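Local coordinates for protein sulfatase (Bacteroides fragilis CAG:558, PDB 6USS) that belongs to the calcium-dependent sulfatase family and probably hydrolyses aryl sulfate esters, here with its catalytic residue replaced, at residues F230-L235 with M257-I262; N186-A191 with F216-L221. The protein carries 1 engineered substitution. One frame throughout, in Å; residues are numbered along the deposited sequence.

Overall arrangement
Both contacts lie at the C-terminal ends of two strands that flank strand 159-164 in the large mixed beta-sheet of the sulfatase fold, with centres 11 Å apart. Interaction 1 is wholly buried and packs the start of helix 231-247 on the end of strand 253-258. Interaction 2 joins the end of strand 185-187 to the loop preceding that helix, and two of its touching residues, His190 and Pro219, are partly exposed. A water bridging Ser232, His259 and Ala261 ties the segments together in the first, a proline CH-pi contact on an imidazole face and a water in the second. Between them, Tyr260 OH probably hydrogen-bonds Ala188 O at 2.7 Å, and Leu235 CD2 packs on Ala188 CB.

Interaction 1: residues F230-L235 with M257-I262; sequences FVSEAL and MAHYAI
Ser232 and His259 bring the two backbones closest, their CA atoms 6.8 Å apart, where the first turn of helix 231-247 faces the chain leaving strand 253-258. Phe230 is the N-cap residue, and its O accepts from Ala234 N at 3.0 Å. With no direct hydrogen bond between the segments, a water joins them: it lies in the plane of the His259 ring, 2.7 Å from ND1, accepts from Ala261 N at 3.1 Å and bonds Ser232 OG at 3.3 Å. Ser232 OG stands beside its own backbone N (chi1 -42°) and also touches Ala261 CB. Further along the helix, Leu235 reaches CD1 to the edge of the Tyr260 ring, 3.9 Å from CD2, the two side chains crossing at about a right angle. The Met257 chain bends at chi2 (75°), which turns SD, and CE beyond it lies 3.7 Å from Leu235 O and against Leu235 CB. His259 NE2 bonds Ser298 OG of helix 283-308, and the ring meets Phe39. The His259 side chain is about 6 Å from that of the calcium ligand Asp42. Strand 253-258 runs between the parallel strands 35-41 and 159-164, with Met257 touching Leu302 of helix 283-308.

Interaction 2: residues N186-A191 with F216-L221; sequences NIAGHA and FAVPGL
His190 and Pro219 meet where the chain leaving strand 185-187 passes the loop that leads to helix 231-247. The CB of His190 starts toward that loop, and chi1 of 63° sets CG between the backbone N and the carbonyl carbon. From CG onward the imidazole lies against the proline, which it crosses obliquely: CG is 3.9 Å from Pro219 CG, and CD2 comes to 3.5 Å from Pro219 CD. Pro219 CG sits over one ring face, 4.1 Å from the centroid and 28° off the normal, a CH-pi contact. At the far end of the ring, CE1 approaches Ala217 O, while NE2 hydrogen-bonds an in-plane water at 2.8 Å. The water appears to donate to Phe216 O, which would link the imidazole tip to the loop backbone.

Ala188 makes the second close approach. Its CA is 3.1 Å from Pro219 O in a CA-H...O contact, and its CB lies against the same carbonyl oxygen and against Val218 CG1. Beyond it, Ile187 CG2 meets Leu221 CD2 at 4.3 Å. The turn out of the strand is fixed from within: Asn186 OD1 accepts from Gly189 N in an Asx motif, while ND2 donates to Gly189 O in a nearly straight bond (167°). Each bond falls on an in-plane lone pair of its acceptor oxygen.

The contact thus ties this Asx-turned strand exit to the long loop, with the His190 side chain about 14 Å from the calcium ion. Strand 185-187 pairs in parallel with strand 159-164 through Ile187, whose backbone hydrogen-bonds those of His162 and Gly164. Helix 231-247 packs against the contact, with Glu238 touching both Ile187 and Leu221.

Interaction 1: residues F230-L235 with M257-I262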
ATOM      1  N   PHE A 230     -20.552   8.281 -15.832  1.00 19.95           N
ATOM      2  CA  PHE A 230     -19.540   9.331 -15.927  1.00 24.82           C
ATOM      3  C   PHE A 230     -18.456   9.123 -14.860  1.00 23.78           C
ATOM      4  O   PHE A 230     -18.745   8.693 -13.739  1.00 22.89           O
ATOM      5  CB  PHE A 230     -20.212  10.701 -15.747  1.00 20.50           C
ATOM      6  CG  PHE A 230     -19.576  11.811 -16.544  1.00 22.31           C
ATOM      7  CD1 PHE A 230     -19.696  11.849 -17.924  1.00 20.91           C
ATOM      8  CD2 PHE A 230     -18.862  12.818 -15.913  1.00 18.19           C
ATOM      9  CE1 PHE A 230     -19.116  12.870 -18.662  1.00 18.84           C
ATOM     10  CE2 PHE A 230     -18.282  13.829 -16.643  1.00 20.39           C
ATOM     11  CZ  PHE A 230     -18.413  13.858 -18.025  1.00 19.97           C
ATOM     12  N   VAL A 231     -17.197   9.437 -15.205  1.00 21.39           N
ATOM     13  CA  VAL A 231     -16.076   8.982 -14.372  1.00 19.31           C
ATOM     14  C   VAL A 231     -16.126   9.612 -12.981  1.00 22.37           C
ATOM     15  O   VAL A 231     -15.791   8.957 -11.982  1.00 23.02           O
ATOM     16  CB  VAL A 231     -14.718   9.230 -15.066  1.00 17.62           C
ATOM     17  CG1 VAL A 231     -14.344  10.690 -15.080  1.00 16.42           C
ATOM     18  CG2 VAL A 231     -13.633   8.429 -14.352  1.00 17.39           C
ATOM     19  N   SER A 232     -16.547  10.883 -12.888  1.00 18.89           N
ATOM     20  CA  SER A 232     -16.721  11.526 -11.586  1.00 20.43           C
ATOM     21  C   SER A 232     -17.743  10.801 -10.732  1.00 18.90           C
ATOM     22  O   SER A 232     -17.640  10.820  -9.500  1.00 20.32           O
ATOM     23  CB  SER A 232     -17.150  12.990 -11.768  1.00 18.29           C
ATOM     24  OG  SER A 232     -16.413  13.607 -12.808  1.00 22.80           O
ATOM     25  N   GLU A 233     -18.755  10.198 -11.367  1.00 19.36           N
ATOM     26  CA  GLU A 233     -19.721   9.383 -10.638  1.00 18.18           C
ATOM     27  C   GLU A 233     -19.080   8.078 -10.180  1.00 22.61           C
ATOM     28  O   GLU A 233     -19.213   7.683  -9.010  1.00 20.11           O
ATOM     29  CB  GLU A 233     -20.950   9.108 -11.515  1.00 17.67           C
ATOM     30  CG  GLU A 233     -22.109   8.354 -10.837  1.00 16.25           C
ATOM     31  CD  GLU A 233     -22.638   9.048  -9.575  1.00 19.26           C
ATOM     32  OE1 GLU A 233     -22.623  10.300  -9.502  1.00 17.45           O
ATOM     33  OE2 GLU A 233     -23.071   8.338  -8.639  1.00 21.71           O
ATOM     34  N   ALA A 234     -18.357   7.409 -11.088  1.00 16.62           N
ATOM     35  CA  ALA A 234     -17.655   6.182 -10.730  1.00 18.29           C
ATOM     36  C   ALA A 234     -16.707   6.413  -9.562  1.00 20.90           C
ATOM     37  O   ALA A 234     -16.640   5.599  -8.631  1.00 22.48           O
ATOM     38  CB  ALA A 234     -16.882   5.641 -11.933  1.00 18.48           C
ATOM     39  N   LEU A 235     -15.964   7.516  -9.597  1.00 19.17           N
ATOM     40  CA  LEU A 235     -15.026   7.803  -8.521  1.00 22.67           C
ATOM     41  C   LEU A 235     -15.752   7.979  -7.197  1.00 22.03           C
ATOM     42  O   LEU A 235     -15.291   7.488  -6.159  1.00 21.77           O
ATOM     43  CB  LEU A 235     -14.201   9.050  -8.859  1.00 20.01           C
ATOM     44  CG  LEU A 235     -13.227   8.903 -10.031  1.00 19.62           C
ATOM     45  CD1 LEU A 235     -12.416  10.182 -10.257  1.00 15.07           C
ATOM     46  CD2 LEU A 235     -12.309   7.702  -9.782  1.00 22.06           C
ATOM     47  N   MET A 257      -9.661  12.761  -1.998  1.00 18.85           N
ATOM     48  CA  MET A 257     -10.594  12.689  -3.124  1.00 18.81           C
ATOM     49  C   MET A 257     -10.115  13.660  -4.193  1.00 17.09           C
ATOM     50  O   MET A 257     -10.419  14.849  -4.150  1.00 17.21           O
ATOM     51  CB  MET A 257     -12.009  13.012  -2.664  1.00 17.47           C
ATOM     52  CG  MET A 257     -13.066  12.792  -3.721  1.00 17.73           C
ATOM     53  SD  MET A 257     -13.380  11.032  -3.932  1.00 24.74           S
ATOM     54  CE  MET A 257     -14.409  11.023  -5.408  1.00 18.27           C
ATOM     55  N   ALA A 258      -9.356  13.148  -5.165  1.00 16.34           N
ATOM     56  CA  ALA A 258      -8.695  13.979  -6.173  1.00 16.52           C
ATOM     57  C   ALA A 258      -9.315  13.699  -7.542  1.00 14.41           C
ATOM     58  O   ALA A 258      -8.897  12.777  -8.239  1.00 12.58           O
ATOM     59  CB  ALA A 258      -7.187  13.727  -6.179  1.00 13.43           C
ATOM     60  N   HIS A 259     -10.289  14.523  -7.928  1.00 18.54           N
ATOM     61  CA  HIS A 259     -11.044  14.306  -9.158  1.00 18.83           C
ATOM     62  C   HIS A 259     -10.169  14.451 -10.398  1.00 21.15           C
ATOM     63  O   HIS A 259      -9.194  15.213 -10.419  1.00 21.99           O
ATOM     64  CB  HIS A 259     -12.216  15.287  -9.254  1.00 14.18           C
ATOM     65  CG  HIS A 259     -13.435  14.801  -8.557  1.00 15.00           C
ATOM     66  ND1 HIS A 259     -14.270  13.855  -9.108  1.00 17.40           N
ATOM     67  CD2 HIS A 259     -13.941  15.086  -7.335  1.00 16.11           C
ATOM     68  CE1 HIS A 259     -15.245  13.583  -8.258  1.00 15.57           C
ATOM     69  NE2 HIS A 259     -15.070  14.320  -7.176  1.00 19.28           N
ATOM     70  N   TYR A 260     -10.526  13.698 -11.441  1.00 16.08           N
ATOM     71  CA  TYR A 260      -9.962  13.993 -12.752  1.00 22.40           C
ATOM     72  C   TYR A 260     -10.653  15.195 -13.388  1.00 21.80           C
ATOM     73  O   TYR A 260     -10.020  15.934 -14.151  1.00 22.53           O
ATOM     74  CB  TYR A 260     -10.051  12.768 -13.664  1.00 22.14           C
ATOM     75  CG  TYR A 260      -9.008  11.736 -13.345  1.00 15.74           C
ATOM     76  CD1 TYR A 260      -7.710  11.886 -13.794  1.00 15.41           C
ATOM     77  CD2 TYR A 260      -9.317  10.622 -12.584  1.00 16.79           C
ATOM     78  CE1 TYR A 260      -6.744  10.961 -13.492  1.00 18.40           C
ATOM     79  CE2 TYR A 260      -8.355   9.681 -12.264  1.00 17.84           C
ATOM     80  CZ  TYR A 260      -7.059   9.852 -12.727  1.00 19.91           C
ATOM     81  OH  TYR A 260      -6.072   8.921 -12.449  1.00 16.69           O
ATOM     82  N   ALA A 261     -11.942  15.394 -13.094  1.00 19.24           N
ATOM     83  CA  ALA A 261     -12.623  16.634 -13.443  1.00 17.52           C
ATOM     84  C   ALA A 261     -11.907  17.814 -12.792  1.00 17.90           C
ATOM     85  O   ALA A 261     -11.457  17.723 -11.648  1.00 18.62           O
ATOM     86  CB  ALA A 261     -14.078  16.569 -12.980  1.00 15.41           C
ATOM     87  N   ILE A 262     -11.814  18.939 -13.501  1.00 17.05           N
ATOM     88  CA  ILE A 262     -12.520  19.207 -14.748  1.00 20.55           C
ATOM     89  C   ILE A 262     -11.548  19.331 -15.924  1.00 19.58           C
ATOM     90  O   ILE A 262     -11.657  20.239 -16.754  1.00 17.10           O
ATOM     91  CB  ILE A 262     -13.361  20.477 -14.594  1.00 19.50           C
ATOM     92  CG1 ILE A 262     -12.473  21.634 -14.099  1.00 16.49           C
ATOM     93  CG2 ILE A 262     -14.525  20.213 -13.642  1.00 14.15           C
ATOM     94  CD1 ILE A 262     -13.218  22.951 -13.854  1.00 14.27           C
TER
HETATM   95  O   HOH W   1     -13.444  13.123 -11.540  1.00 17.37           O

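Interaction 2: residues N186-A191 with F216-L221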
ATOM      1  N   ASN A 186      -6.038   2.458  -2.973  1.00 15.11           N
ATOM      2  CA  ASN A 186      -5.868   3.217  -4.214  1.00 20.49           C
ATOM      3  C   ASN A 186      -7.044   2.948  -5.144  1.00 21.37           C
ATOM      4  O   ASN A 186      -7.271   1.799  -5.537  1.00 20.01           O
ATOM      5  CB  ASN A 186      -4.551   2.862  -4.922  1.00 19.86           C
ATOM      6  CG  ASN A 186      -4.396   3.576  -6.270  1.00 19.43           C
ATOM      7  OD1 ASN A 186      -5.112   4.537  -6.560  1.00 13.90           O
ATOM      8  ND2 ASN A 186      -3.445   3.121  -7.086  1.00 17.52           N
ATOM      9  N   ILE A 187      -7.769   4.002  -5.512  1.00 15.10           N
ATOM     10  CA  ILE A 187      -8.776   3.945  -6.563  1.00 14.12           C
ATOM     11  C   ILE A 187      -8.303   4.847  -7.701  1.00 18.88           C
ATOM     12  O   ILE A 187      -8.244   6.080  -7.550  1.00 17.18           O
ATOM     13  CB  ILE A 187     -10.164   4.374  -6.067  1.00 20.04           C
ATOM     14  CG1 ILE A 187     -10.670   3.435  -4.963  1.00 17.31           C
ATOM     15  CG2 ILE A 187     -11.152   4.436  -7.225  1.00 14.92           C
ATOM     16  CD1 ILE A 187     -11.784   4.060  -4.090  1.00 12.86           C
ATOM     17  N   ALA A 188      -7.952   4.231  -8.834  1.00 15.41           N
ATOM     18  CA  ALA A 188      -7.713   4.894 -10.121  1.00 18.52           C
ATOM     19  C   ALA A 188      -6.448   5.756 -10.155  1.00 18.03           C
ATOM     20  O   ALA A 188      -6.262   6.540 -11.104  1.00 18.22           O
ATOM     21  CB  ALA A 188      -8.921   5.745 -10.536  1.00 15.29           C
ATOM     22  N   GLY A 189      -5.570   5.644  -9.162  1.00 14.19           N
ATOM     23  CA  GLY A 189      -4.410   6.512  -9.081  1.00 15.50           C
ATOM     24  C   GLY A 189      -3.215   5.902  -9.782  1.00 19.88           C
ATOM     25  O   GLY A 189      -2.826   4.768  -9.492  1.00 21.42           O
ATOM     26  N   HIS A 190      -2.634   6.658 -10.707  1.00 21.83           N
ATOM     27  CA  HIS A 190      -1.417   6.204 -11.368  1.00 21.93           C
ATOM     28  C   HIS A 190      -0.590   7.434 -11.730  1.00 20.56           C
ATOM     29  O   HIS A 190      -0.733   8.494 -11.112  1.00 22.37           O
ATOM     30  CB  HIS A 190      -1.768   5.308 -12.571  1.00 20.45           C
ATOM     31  CG  HIS A 190      -2.547   6.003 -13.647  1.00 26.36           C
ATOM     32  ND1 HIS A 190      -2.118   6.057 -14.959  1.00 22.44           N
ATOM     33  CD2 HIS A 190      -3.730   6.662 -13.611  1.00 22.15           C
ATOM     34  CE1 HIS A 190      -3.002   6.721 -15.683  1.00 20.18           C
ATOM     35  NE2 HIS A 190      -3.989   7.100 -14.890  1.00 20.77           N
ATOM     36  N   ALA A 191       0.287   7.289 -12.725  1.00 21.36           N
ATOM     37  CA  ALA A 191       1.155   8.387 -13.138  1.00 24.62           C
ATOM     38  C   ALA A 191       0.447   9.401 -14.016  1.00 22.85           C
ATOM     39  O   ALA A 191       0.949  10.519 -14.173  1.00 22.91           O
ATOM     40  CB  ALA A 191       2.374   7.855 -13.896  1.00 19.32           C
ATOM     41  N   PHE A 216      -3.345   8.122 -20.501  1.00 24.67           N
ATOM     42  CA  PHE A 216      -4.310   8.641 -19.540  1.00 20.48           C
ATOM     43  C   PHE A 216      -5.565   7.778 -19.433  1.00 20.50           C
ATOM     44  O   PHE A 216      -6.583   8.246 -18.918  1.00 18.35           O
ATOM     45  CB  PHE A 216      -4.684  10.089 -19.888  1.00 18.05           C
ATOM     46  CG  PHE A 216      -3.513  11.048 -19.869  1.00 24.47           C
ATOM     47  CD1 PHE A 216      -2.310  10.706 -19.243  1.00 24.44           C
ATOM     48  CD2 PHE A 216      -3.611  12.295 -20.465  1.00 21.30           C
ATOM     49  CE1 PHE A 216      -1.228  11.580 -19.227  1.00 18.40           C
ATOM     50  CE2 PHE A 216      -2.529  13.174 -20.452  1.00 23.14           C
ATOM     51  CZ  PHE A 216      -1.336  12.811 -19.833  1.00 21.59           C
ATOM     52  N   ALA A 217      -5.522   6.534 -19.910  1.00 21.24           N
ATOM     53  CA  ALA A 217      -6.616   5.621 -19.611  1.00 24.13           C
ATOM     54  C   ALA A 217      -6.732   5.452 -18.099  1.00 24.69           C
ATOM     55  O   ALA A 217      -5.720   5.332 -17.393  1.00 24.78           O
ATOM     56  CB  ALA A 217      -6.392   4.270 -20.289  1.00 23.08           C
ATOM     57  N   VAL A 218      -7.966   5.457 -17.598  1.00 20.06           N
ATOM     58  CA  VAL A 218      -8.237   5.459 -16.166  1.00 24.74           C
ATOM     59  C   VAL A 218      -8.276   4.006 -15.670  1.00 24.00           C
ATOM     60  O   VAL A 218      -9.122   3.234 -16.143  1.00 19.88           O
ATOM     61  CB  VAL A 218      -9.542   6.187 -15.826  1.00 19.40           C
ATOM     62  CG1 VAL A 218      -9.668   6.344 -14.307  1.00 18.26           C
ATOM     63  CG2 VAL A 218      -9.582   7.543 -16.506  1.00 18.25           C
ATOM     64  N   PRO A 219      -7.411   3.616 -14.744  1.00 22.90           N
ATOM     65  CA  PRO A 219      -7.433   2.244 -14.233  1.00 17.74           C
ATOM     66  C   PRO A 219      -8.361   2.138 -13.026  1.00 22.48           C
ATOM     67  O   PRO A 219      -8.817   3.136 -12.463  1.00 22.24           O
ATOM     68  CB  PRO A 219      -5.968   2.003 -13.844  1.00 15.15           C
ATOM     69  CG  PRO A 219      -5.458   3.370 -13.462  1.00 14.64           C
ATOM     70  CD  PRO A 219      -6.272   4.395 -14.213  1.00 18.15           C
ATOM     71  N   GLY A 220      -8.658   0.896 -12.648  1.00 17.64           N
ATOM     72  CA  GLY A 220      -9.382   0.668 -11.416  1.00 13.75           C
ATOM     73  C   GLY A 220     -10.886   0.828 -11.477  1.00 20.18           C
ATOM     74  O   GLY A 220     -11.528   0.836 -10.422  1.00 22.03           O
ATOM     75  N   LEU A 221     -11.483   0.949 -12.668  1.00 19.72           N
ATOM     76  CA  LEU A 221     -12.926   1.145 -12.790  1.00 22.37           C
ATOM     77  C   LEU A 221     -13.516   0.191 -13.823  1.00 24.25           C
ATOM     78  O   LEU A 221     -14.458   0.543 -14.553  1.00 20.89           O
ATOM     79  CB  LEU A 221     -13.247   2.595 -13.147  1.00 18.34           C
ATOM     80  CG  LEU A 221     -12.707   3.629 -12.157  1.00 19.27           C
ATOM     81  CD1 LEU A 221     -12.867   5.028 -12.721  1.00 14.65           C
ATOM     82  CD2 LEU A 221     -13.393   3.495 -10.782  1.00 20.34           C
TER
HETATM   83  O   HOH W   2      -6.011   8.461 -16.262  1.00 17.31           O